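Local structure of sensor protein (Shewanella oneidensis, 3LIC) at residues 182-193 against 253-264. The protein is a putative membrane-bound histidine kinase whose extracellular PDC-fold domain probably senses a signal outside the cell and passes it to a two-component pathway. Numbering follows the deposited sequence.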
loop_
_atom_site.group_PDB
_atom_site.type_symbol
_atom_site.label_atom_id
_atom_site.label_comp_id
_atom_site.label_asym_id
_atom_site.label_seq_id
_atom_site.Cartn_x
_atom_site.Cartn_y
_atom_site.Cartn_z
ATOM N N ARG A 182 1.268 6.259 15.977
ATOM C CA ARG A 182 0.505 5.163 16.524
ATOM C C ARG A 182 0.101 4.012 15.532
ATOM O O ARG A 182 -0.701 3.163 15.920
ATOM C CB ARG A 182 -0.774 5.717 17.079
ATOM C CG ARG A 182 -0.625 6.982 17.857
ATOM C CD ARG A 182 -2.021 7.375 18.320
ATOM N NE ARG A 182 -1.873 8.347 19.381
ATOM C CZ ARG A 182 -2.814 8.643 20.267
ATOM N NH1 ARG A 182 -4.003 8.025 20.240
ATOM N NH2 ARG A 182 -2.555 9.573 21.181
ATOM N N LEU A 183 0.640 3.978 14.303
ATOM C CA LEU A 183 0.060 3.115 13.285
ATOM C C LEU A 183 1.101 2.170 12.790
ATOM O O LEU A 183 2.221 2.619 12.436
ATOM C CB LEU A 183 -0.466 3.947 12.084
ATOM C CG LEU A 183 -0.956 3.217 10.839
ATOM C CD1 LEU A 183 -2.172 2.377 11.274
ATOM C CD2 LEU A 183 -1.405 4.199 9.645
ATOM N N VAL A 184 0.764 0.875 12.756
ATOM C CA VAL A 184 1.532 -0.029 11.937
ATOM C C VAL A 184 0.538 -0.767 11.024
ATOM O O VAL A 184 -0.584 -1.064 11.428
ATOM C CB VAL A 184 2.365 -1.045 12.801
ATOM C CG1 VAL A 184 2.937 -2.189 11.942
ATOM C CG2 VAL A 184 3.457 -0.352 13.457
ATOM N N VAL A 185 0.933 -1.021 9.787
ATOM C CA VAL A 185 0.150 -1.850 8.878
ATOM C C VAL A 185 1.054 -2.985 8.427
ATOM O O VAL A 185 2.222 -2.770 8.072
ATOM C CB VAL A 185 -0.360 -1.079 7.615
ATOM C CG1 VAL A 185 -1.284 -2.013 6.779
ATOM C CG2 VAL A 185 -1.144 0.163 7.980
ATOM N N LEU A 186 0.538 -4.188 8.473
ATOM C CA LEU A 186 1.309 -5.365 8.098
ATOM C C LEU A 186 0.519 -6.024 6.973
ATOM O O LEU A 186 -0.687 -5.971 6.993
ATOM C CB LEU A 186 1.323 -6.312 9.278
ATOM C CG LEU A 186 1.973 -5.835 10.559
ATOM C CD1 LEU A 186 1.775 -6.954 11.655
ATOM C CD2 LEU A 186 3.467 -5.602 10.242
ATOM N N ASP A 187 1.180 -6.605 5.983
ATOM C CA ASP A 187 0.488 -7.400 5.018
ATOM C C ASP A 187 0.065 -8.772 5.648
ATOM O O ASP A 187 0.185 -8.981 6.833
ATOM C CB ASP A 187 1.338 -7.591 3.770
ATOM C CG ASP A 187 2.475 -8.561 3.974
ATOM O OD1 ASP A 187 2.563 -9.251 5.002
ATOM O OD2 ASP A 187 3.332 -8.640 3.078
ATOM N N ASP A 188 -0.441 -9.683 4.835
ATOM C CA ASP A 188 -0.979 -10.952 5.329
ATOM C C ASP A 188 0.158 -11.864 5.779
ATOM O O ASP A 188 -0.077 -12.815 6.529
ATOM C CB ASP A 188 -1.775 -11.657 4.238
ATOM C CG ASP A 188 -1.003 -11.744 2.946
ATOM O OD1 ASP A 188 -0.621 -10.683 2.400
ATOM O OD2 ASP A 188 -0.727 -12.860 2.495
ATOM N N GLN A 189 1.389 -11.566 5.372
ATOM C CA GLN A 189 2.479 -12.411 5.795
ATOM C C GLN A 189 3.128 -11.771 6.985
ATOM O O GLN A 189 4.140 -12.246 7.466
ATOM C CB GLN A 189 3.545 -12.531 4.698
ATOM C CG GLN A 189 3.051 -13.160 3.401
ATOM C CD GLN A 189 2.686 -14.652 3.579
ATOM O OE1 GLN A 189 1.767 -15.149 2.926
ATOM N NE2 GLN A 189 3.405 -15.362 4.471
ATOM N N GLY A 190 2.596 -10.652 7.447
ATOM C CA GLY A 190 3.234 -10.029 8.595
ATOM C C GLY A 190 4.375 -9.109 8.225
ATOM O O GLY A 190 5.076 -8.650 9.086
ATOM N N ARG A 191 4.577 -8.797 6.952
ATOM C CA ARG A 191 5.634 -7.877 6.643
ATOM C C ARG A 191 5.166 -6.412 6.683
ATOM O O ARG A 191 4.013 -6.114 6.435
ATOM C CB ARG A 191 6.270 -8.236 5.292
ATOM C CG ARG A 191 7.019 -9.618 5.297
ATOM C CD ARG A 191 8.016 -9.744 4.121
ATOM N NE ARG A 191 7.507 -9.172 2.863
ATOM C CZ ARG A 191 6.519 -9.705 2.131
ATOM N NH1 ARG A 191 5.912 -10.817 2.539
ATOM N NH2 ARG A 191 6.141 -9.130 0.989
ATOM N N LEU A 192 6.082 -5.500 7.007
ATOM C CA LEU A 192 5.726 -4.096 7.239
ATOM C C LEU A 192 5.222 -3.423 5.974
ATOM O O LEU A 192 5.897 -3.398 4.960
ATOM C CB LEU A 192 6.948 -3.357 7.733
ATOM C CG LEU A 192 7.000 -2.472 8.965
ATOM C CD1 LEU A 192 6.062 -2.901 10.058
ATOM C CD2 LEU A 192 8.457 -2.475 9.432
ATOM N N ILE A 193 4.021 -2.876 6.026
ATOM C CA ILE A 193 3.544 -1.996 4.967
ATOM C C ILE A 193 3.781 -0.575 5.443
ATOM O O ILE A 193 4.297 0.229 4.719
ATOM C CB ILE A 193 2.048 -2.158 4.773
ATOM C CG1 ILE A 193 1.683 -3.578 4.277
ATOM C CG2 ILE A 193 1.508 -1.076 3.856
ATOM C CD1 ILE A 193 1.908 -3.780 2.890
ATOM N N LYS A 253 -6.412 -9.711 4.521
ATOM C CA LYS A 253 -5.827 -10.244 5.748
ATOM C C LYS A 253 -4.598 -9.448 6.081
ATOM O O LYS A 253 -3.723 -9.899 6.814
ATOM C CB LYS A 253 -5.460 -11.713 5.553
ATOM C CG LYS A 253 -6.693 -12.571 5.543
ATOM C CD LYS A 253 -6.555 -13.592 4.452
ATOM C CE LYS A 253 -7.501 -14.730 4.741
ATOM N NZ LYS A 253 -7.273 -15.016 6.195
ATOM N N TRP A 254 -4.499 -8.253 5.516
ATOM C CA TRP A 254 -3.580 -7.322 6.113
ATOM C C TRP A 254 -4.100 -7.002 7.525
ATOM O O TRP A 254 -5.329 -7.190 7.808
ATOM C CB TRP A 254 -3.484 -6.050 5.288
ATOM C CG TRP A 254 -2.975 -6.267 3.915
ATOM C CD1 TRP A 254 -2.840 -7.471 3.240
ATOM C CD2 TRP A 254 -2.569 -5.242 2.991
ATOM N NE1 TRP A 254 -2.354 -7.232 1.975
ATOM C CE2 TRP A 254 -2.185 -5.880 1.802
ATOM C CE3 TRP A 254 -2.454 -3.855 3.085
ATOM C CZ2 TRP A 254 -1.743 -5.175 0.699
ATOM C CZ3 TRP A 254 -2.008 -3.159 1.994
ATOM C CH2 TRP A 254 -1.669 -3.814 0.814
ATOM N N ARG A 255 -3.150 -6.541 8.372
ATOM C CA ARG A 255 -3.404 -6.053 9.732
ATOM C C ARG A 255 -3.163 -4.544 9.960
ATOM O O ARG A 255 -2.188 -3.959 9.484
ATOM C CB ARG A 255 -2.546 -6.801 10.743
ATOM C CG ARG A 255 -3.226 -8.025 11.405
ATOM C CD ARG A 255 -3.362 -9.188 10.447
ATOM N NE ARG A 255 -2.133 -9.502 9.710
ATOM C CZ ARG A 255 -1.113 -10.209 10.187
ATOM N NH1 ARG A 255 -1.131 -10.654 11.431
ATOM N NH2 ARG A 255 -0.054 -10.446 9.407
ATOM N N VAL A 256 -4.014 -3.934 10.770
ATOM C CA VAL A 256 -3.762 -2.595 11.195
ATOM C C VAL A 256 -3.505 -2.733 12.650
ATOM O O VAL A 256 -4.281 -3.394 13.342
ATOM C CB VAL A 256 -4.991 -1.728 10.978
ATOM C CG1 VAL A 256 -4.865 -0.420 11.754
ATOM C CG2 VAL A 256 -5.151 -1.460 9.454
ATOM N N VAL A 257 -2.407 -2.151 13.112
ATOM C CA VAL A 257 -2.096 -2.141 14.534
ATOM C C VAL A 257 -2.146 -0.708 15.065
ATOM O O VAL A 257 -1.455 0.156 14.548
ATOM C CB VAL A 257 -0.671 -2.668 14.782
ATOM C CG1 VAL A 257 -0.365 -2.725 16.308
ATOM C CG2 VAL A 257 -0.472 -4.025 14.094
ATOM N N VAL A 258 -2.969 -0.462 16.075
ATOM C CA VAL A 258 -2.964 0.835 16.788
ATOM C C VAL A 258 -2.306 0.626 18.164
ATOM O O VAL A 258 -2.662 -0.274 18.911
ATOM C CB VAL A 258 -4.401 1.369 17.010
ATOM C CG1 VAL A 258 -4.366 2.732 17.754
ATOM C CG2 VAL A 258 -5.165 1.477 15.651
HETATM N N MSE A 259 -1.328 1.444 18.486
HETATM C CA MSE A 259 -0.546 1.276 19.707
HETATM C C MSE A 259 -0.270 2.670 20.226
HETATM O O MSE A 259 0.044 3.565 19.432
HETATM C CB MSE A 259 0.755 0.562 19.404
HETATM C CG MSE A 259 1.672 1.371 18.578
HETATM SE SE MSE A 259 2.835 0.260 17.425
HETATM C CE MSE A 259 1.783 0.405 15.803
ATOM N N VAL A 260 -0.410 2.864 21.544
ATOM C CA VAL A 260 -0.093 4.149 22.181
ATOM C C VAL A 260 0.728 3.864 23.449
ATOM O O VAL A 260 0.496 2.869 24.135
ATOM C CB VAL A 260 -1.390 4.910 22.535
ATOM C CG1 VAL A 260 -1.107 6.346 23.091
ATOM C CG2 VAL A 260 -2.346 4.941 21.334
ATOM N N PRO A 261 1.738 4.692 23.735
ATOM C CA PRO A 261 2.496 4.355 24.969
ATOM C C PRO A 261 1.557 4.295 26.161
ATOM O O PRO A 261 0.624 5.083 26.259
ATOM C CB PRO A 261 3.479 5.497 25.126
ATOM C CG PRO A 261 3.661 6.040 23.601
ATOM C CD PRO A 261 2.305 5.835 22.968
ATOM N N LYS A 262 1.775 3.317 27.035
ATOM C CA LYS A 262 0.931 3.156 28.202
ATOM C C LYS A 262 0.884 4.392 29.136
ATOM O O LYS A 262 -0.190 4.729 29.644
ATOM C CB LYS A 262 1.378 1.915 29.005
ATOM C CG LYS A 262 0.419 1.622 30.120
ATOM C CD LYS A 262 0.718 0.270 30.759
ATOM C CE LYS A 262 1.828 0.415 31.823
ATOM N NZ LYS A 262 2.315 -0.892 32.400
ATOM N N HIS A 263 2.025 5.040 29.410
ATOM C CA HIS A 263 2.070 6.226 30.305
ATOM C C HIS A 263 1.053 7.259 29.860
ATOM O O HIS A 263 0.283 7.827 30.647
ATOM C CB HIS A 263 3.501 6.862 30.377
ATOM C CG HIS A 263 4.116 7.260 29.050
ATOM N ND1 HIS A 263 3.771 8.419 28.374
ATOM C CD2 HIS A 263 5.134 6.706 28.337
ATOM C CE1 HIS A 263 4.506 8.537 27.286
ATOM N NE2 HIS A 263 5.341 7.513 27.237
ATOM N N GLU A 264 1.087 7.491 28.552
ATOM C CA GLU A 264 0.243 8.465 27.875
ATOM C C GLU A 264 -1.212 8.008 27.889
ATOM O O GLU A 264 -2.104 8.808 28.144
ATOM C CB GLU A 264 0.727 8.661 26.419
ATOM C CG GLU A 264 -0.333 9.241 25.526
ATOM C CD GLU A 264 0.108 9.451 24.051
ATOM O OE1 GLU A 264 1.311 9.273 23.699
ATOM O OE2 GLU A 264 -0.784 9.841 23.268
HETATM O O HOH W 1 0.251 9.093 20.753
#
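V184 and V257 form a hydrogen-bonded antiparallel pair, V184 N to V257 O 2.9 Å and V257 N to V184 O 2.7 Å. They join strands 183-186 and 255-261, neighbours in a five-stranded antiparallel sheet of this PDC-fold sensor. L186 and R255 pair the same way. L183, V185, V256 and V258 share one face, where helix 2-46 covers V256 and V258. V184, L186 and V257 line the other, with L186 and V257 against helix 218-226.

At one end, R182 stretches out beside V260. V260 CG1 lies 4.0 Å above the centre of the R182 guanidinium plane. R182 NH2 makes a salt bridge to E264 OE2 at 2.8 Å, with guanidinium and carboxylate planes turned 62° apart. A water accepts from R182 NE and donates to the same OE2. A leucine in place of R182 would probably leave the E264 carboxylate without its charged mate and take away the water's donor.

At the other end, the W254 indole lies flat against D187 CA and I193 CD1, both over one ring face. W132 meets this indole edge-to-face. R255 bends at chi2 (72°) and chi3 (48°), which curls its guanidinium back to the type I turn 187-190. There R255 NH2 gives a hydrogen bond to D187 O at 3.0 Å, in the carbonyl plane, and G190 N donates to that same oxygen.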